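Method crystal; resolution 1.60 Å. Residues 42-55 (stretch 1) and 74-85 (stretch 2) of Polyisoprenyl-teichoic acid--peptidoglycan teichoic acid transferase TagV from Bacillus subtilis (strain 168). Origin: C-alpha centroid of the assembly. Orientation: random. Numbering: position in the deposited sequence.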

# COMPACT_ATOMS: atom_id res chain seq x y z
N MET A 42 3.06 -2.83 9.29
CA MET A 42 2.45 -2.13 8.17
C MET A 42 2.43 -0.63 8.42
O MET A 42 2.19 -0.19 9.54
CB MET A 42 1.00 -2.63 7.91
CG MET A 42 0.34 -1.94 6.69
SD MET A 42 -1.36 -2.45 6.36
CE MET A 42 -1.14 -4.20 6.05
N LEU A 43 2.69 0.14 7.36
CA LEU A 43 2.74 1.59 7.44
C LEU A 43 2.23 2.18 6.13
O LEU A 43 2.79 1.86 5.08
CB LEU A 43 4.18 2.03 7.71
CG LEU A 43 4.62 3.48 7.62
CD1 LEU A 43 4.17 4.24 8.86
CD2 LEU A 43 6.12 3.52 7.47
N SER A 44 1.20 3.03 6.17
CA SER A 44 0.87 3.79 4.96
C SER A 44 1.58 5.13 4.99
O SER A 44 1.88 5.67 6.05
CB SER A 44 -0.64 3.99 4.79
OG SER A 44 -1.21 4.70 5.87
N ILE A 45 1.88 5.66 3.81
CA ILE A 45 2.51 6.96 3.68
C ILE A 45 1.54 7.90 2.99
O ILE A 45 1.19 7.67 1.82
CB ILE A 45 3.83 6.89 2.90
CG1 ILE A 45 4.77 5.84 3.50
CG2 ILE A 45 4.47 8.28 2.87
CD1 ILE A 45 5.96 5.47 2.58
N PRO A 46 1.09 8.98 3.64
CA PRO A 46 0.14 9.91 3.01
C PRO A 46 0.69 10.45 1.70
O PRO A 46 1.89 10.71 1.58
CB PRO A 46 -0.02 11.02 4.06
CG PRO A 46 0.28 10.34 5.36
CD PRO A 46 1.33 9.31 5.06
N ARG A 47 -0.21 10.62 0.72
CA ARG A 47 0.21 10.99 -0.63
C ARG A 47 0.87 12.37 -0.66
O ARG A 47 1.69 12.64 -1.55
CB ARG A 47 -0.99 10.97 -1.58
N ASP A 48 0.52 13.24 0.28
CA ASP A 48 1.05 14.60 0.33
C ASP A 48 2.27 14.74 1.23
O ASP A 48 2.68 15.86 1.51
CB ASP A 48 -0.04 15.57 0.79
CG ASP A 48 -1.26 15.55 -0.11
OD1 ASP A 48 -1.13 15.95 -1.28
OD2 ASP A 48 -2.35 15.13 0.34
N THR A 49 2.86 13.63 1.68
CA THR A 49 4.01 13.73 2.58
C THR A 49 5.16 14.47 1.91
O THR A 49 5.60 14.11 0.81
CB THR A 49 4.47 12.34 3.04
OG1 THR A 49 3.36 11.64 3.61
CG2 THR A 49 5.55 12.48 4.11
N ARG A 50 5.64 15.52 2.57
CA ARG A 50 6.70 16.39 2.05
C ARG A 50 8.05 15.71 2.24
O ARG A 50 8.51 15.52 3.38
CB ARG A 50 6.64 17.75 2.73
CG ARG A 50 7.62 18.79 2.19
CD ARG A 50 7.19 20.17 2.66
NE ARG A 50 8.20 21.22 2.41
CZ ARG A 50 9.06 21.65 3.32
NH1 ARG A 50 9.06 21.15 4.54
NH2 ARG A 50 9.93 22.61 3.01
N VAL A 51 8.72 15.36 1.14
CA VAL A 51 9.95 14.57 1.17
C VAL A 51 10.89 15.06 0.08
O VAL A 51 10.48 15.70 -0.89
CB VAL A 51 9.70 13.05 0.96
CG1 VAL A 51 8.76 12.49 2.02
CG2 VAL A 51 9.17 12.79 -0.45
N GLN A 52 12.17 14.73 0.24
CA GLN A 52 13.14 14.90 -0.84
C GLN A 52 13.06 13.69 -1.77
O GLN A 52 13.15 12.55 -1.32
CB GLN A 52 14.55 15.05 -0.28
CG GLN A 52 15.57 15.51 -1.32
CD GLN A 52 15.48 17.00 -1.62
OE1 GLN A 52 15.24 17.82 -0.73
NE2 GLN A 52 15.67 17.36 -2.89
N LEU A 53 12.89 13.95 -3.06
CA LEU A 53 12.87 12.84 -4.01
C LEU A 53 14.25 12.21 -4.10
O LEU A 53 15.26 12.91 -4.06
CB LEU A 53 12.44 13.33 -5.40
CG LEU A 53 11.02 13.88 -5.48
CD1 LEU A 53 10.65 14.23 -6.91
CD2 LEU A 53 10.04 12.88 -4.89
N ALA A 54 14.30 10.89 -4.23
CA ALA A 54 15.58 10.22 -4.32
C ALA A 54 16.39 10.77 -5.49
O ALA A 54 15.86 10.95 -6.59
CB ALA A 54 15.37 8.71 -4.49
N GLY A 55 17.66 11.06 -5.24
CA GLY A 55 18.54 11.56 -6.27
C GLY A 55 18.44 13.04 -6.54
O GLY A 55 19.18 13.55 -7.40
N ASP A 74 10.73 2.90 -10.01
CA ASP A 74 12.08 2.94 -9.46
C ASP A 74 12.28 4.18 -8.59
O ASP A 74 12.89 4.12 -7.51
CB ASP A 74 13.12 2.92 -10.58
CG ASP A 74 13.17 1.60 -11.33
OD1 ASP A 74 12.53 0.61 -10.91
OD2 ASP A 74 13.88 1.55 -12.36
N GLU A 75 11.79 5.33 -9.06
CA GLU A 75 11.92 6.56 -8.28
C GLU A 75 11.07 6.49 -7.01
O GLU A 75 11.53 6.91 -5.93
CB GLU A 75 11.56 7.77 -9.14
CG GLU A 75 11.70 9.11 -8.45
CD GLU A 75 13.12 9.47 -8.06
OE1 GLU A 75 14.07 8.93 -8.64
OE2 GLU A 75 13.29 10.31 -7.15
N THR A 76 9.86 5.93 -7.09
CA THR A 76 9.05 5.81 -5.88
C THR A 76 9.71 4.88 -4.87
O THR A 76 9.78 5.20 -3.67
CB THR A 76 7.65 5.28 -6.23
OG1 THR A 76 6.99 6.23 -7.06
CG2 THR A 76 6.84 5.12 -4.97
N VAL A 77 10.20 3.72 -5.32
CA VAL A 77 10.86 2.77 -4.42
C VAL A 77 12.04 3.43 -3.73
O VAL A 77 12.19 3.34 -2.51
CB VAL A 77 11.30 1.51 -5.18
CG1 VAL A 77 12.25 0.69 -4.31
CG2 VAL A 77 10.06 0.66 -5.57
N GLU A 78 12.88 4.12 -4.49
CA GLU A 78 14.07 4.72 -3.89
C GLU A 78 13.70 5.87 -2.96
O GLU A 78 14.36 6.08 -1.93
CB GLU A 78 15.03 5.19 -4.98
CG GLU A 78 16.48 5.13 -4.56
CD GLU A 78 17.41 5.81 -5.55
OE1 GLU A 78 16.92 6.31 -6.59
OE2 GLU A 78 18.62 5.85 -5.29
N THR A 79 12.67 6.64 -3.31
CA THR A 79 12.24 7.72 -2.43
C THR A 79 11.70 7.18 -1.11
O THR A 79 12.00 7.73 -0.04
CB THR A 79 11.20 8.59 -3.14
OG1 THR A 79 11.80 9.18 -4.30
CG2 THR A 79 10.70 9.71 -2.22
N VAL A 80 10.96 6.07 -1.16
CA VAL A 80 10.47 5.44 0.07
C VAL A 80 11.63 4.85 0.87
O VAL A 80 11.67 4.97 2.11
CB VAL A 80 9.41 4.38 -0.27
CG1 VAL A 80 9.09 3.51 0.96
CG2 VAL A 80 8.16 5.07 -0.77
N GLU A 81 12.59 4.21 0.20
CA GLU A 81 13.78 3.70 0.88
C GLU A 81 14.49 4.82 1.65
O GLU A 81 14.88 4.65 2.81
CB GLU A 81 14.74 3.06 -0.12
CG GLU A 81 14.28 1.68 -0.60
CD GLU A 81 15.22 1.04 -1.60
OE1 GLU A 81 15.82 1.76 -2.43
OE2 GLU A 81 15.37 -0.21 -1.56
N ASN A 82 14.68 5.97 1.01
CA ASN A 82 15.37 7.07 1.66
C ASN A 82 14.55 7.62 2.83
O ASN A 82 15.11 7.99 3.87
CB ASN A 82 15.64 8.18 0.65
CG ASN A 82 16.73 7.80 -0.34
OD1 ASN A 82 17.35 6.74 -0.23
ND2 ASN A 82 16.99 8.68 -1.31
N PHE A 83 13.23 7.71 2.65
CA PHE A 83 12.36 8.26 3.68
C PHE A 83 12.33 7.36 4.92
O PHE A 83 12.41 7.86 6.06
CB PHE A 83 10.96 8.44 3.11
CG PHE A 83 9.98 9.03 4.08
CD1 PHE A 83 10.16 10.30 4.58
CD2 PHE A 83 8.86 8.31 4.47
CE1 PHE A 83 9.26 10.85 5.47
CE2 PHE A 83 7.96 8.85 5.36
CZ PHE A 83 8.16 10.12 5.86
N LEU A 84 12.22 6.05 4.73
CA LEU A 84 12.10 5.12 5.85
C LEU A 84 13.44 4.54 6.29
O LEU A 84 13.48 3.82 7.30
CB LEU A 84 11.15 3.97 5.50
CG LEU A 84 9.71 4.38 5.18
CD1 LEU A 84 8.83 3.17 4.80
CD2 LEU A 84 9.11 5.17 6.34
N GLN A 85 14.51 4.80 5.54
CA GLN A 85 15.84 4.30 5.85
C GLN A 85 15.82 2.78 6.02
O GLN A 85 16.41 2.22 6.94
CB GLN A 85 16.43 5.00 7.08
CG GLN A 85 16.86 6.41 6.78
CD GLN A 85 18.03 6.46 5.83
OE1 GLN A 85 19.15 6.11 6.20
NE2 GLN A 85 17.79 6.91 4.61
O HOH W 1 12.77 10.46 0.60
O HOH W 2 15.77 11.29 -0.93

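Residues 42-55 of TagV pack against stretch 2 (residues 74-85), helical through Leu84. Stretch 1 enters as a strand through Met42, Leu43 and Ser44, bends through a type I turn from Pro46 to Thr49, forms a short strand segment at Arg50 and Val51, and continues in extended form to Ala54, after which Gly55 takes positive phi. The helix of stretch 2 runs through Leu84; Gln85 then leaves helical geometry with positive phi. Contact with the helix is closest in backbone terms near Ala54, whose CA lies 4.6 Å from the CA of Thr79, whereas Val51 CA and Phe83 CA stand 7.2 Å apart, a gap filled by side chains. Together the two stretches bury 574 Å².

Apolar packing joins the first part of the contact: Leu43, Ile45, Thr49 and Val51 direct their CA-to-CB bonds toward the helix and meet Val80, Phe83 and Leu84. Leu43 CD2 touches Leu84 CD2 at 3.6 Å. Ile45 reaches three helical residues: its CD1 lies 4.0 Å from Val80 CG2 and 4.3 Å from Leu84 CD1, while its CG2 lies 4.3 Å from Phe83 CE2. The Phe83 ring also meets Val51, with CG1 3.6 Å from Phe83 CD1, and Thr49, with CG2 3.9 Å from Phe83 CZ; all three neighbours approach the ring obliquely. While the Thr49 methyl CG2 meets the ring, its hydroxyl is engaged within the turn, where OG1 donates to Pro46 O at 2.7 Å. That same carbonyl accepts the turn's backbone bond from Thr49 N at 3.1 Å. Val51 extends the apolar contact along the helix, its CG2 lying 3.9 Å from Thr79 CG2.

Direct polar contacts gather at Ala54. The one direct hydrogen bond assigned between the stretches runs from Ala54 N to Thr79 OG1, 3.0 Å long and nearly linear at 176°. The Thr79 hydroxyl serves in both directions, accepting from Ala54 N and donating to Glu75 O at 2.8 Å, one turn back along the helix. It thereby links the extended backbone to the helical backbone. The side chain of Glu75 starts sideways, but its end comes nearer, bringing OE2 to 2.7 Å from Ala54 O. Two oxygens this close suggest that the acid group is protonated, although the geometry does not settle the point. The small Ala54 side chain sits among polar groups, its CB 3.5 Å from Glu78 OE1 and 3.6 Å from Asn82 ND2; these are van der Waals contacts, since a methyl group offers no conventional hydrogen bond.

Two waters complete the contact. The Gln52 CA-to-CB bond points sideways and the side chain does not approach the helix, yet its carbonyl takes part through both. Water 1 donates to Gln52 O and to Thr79 O, each oxygen 2.9 Å from the water O, joining the two backbones. Water 2 donates to Gln52 O at 2.9 Å from its own O and accepts from Asn82 ND2, also 2.9 Å from that O, so the second bridge ends on a side-chain amide.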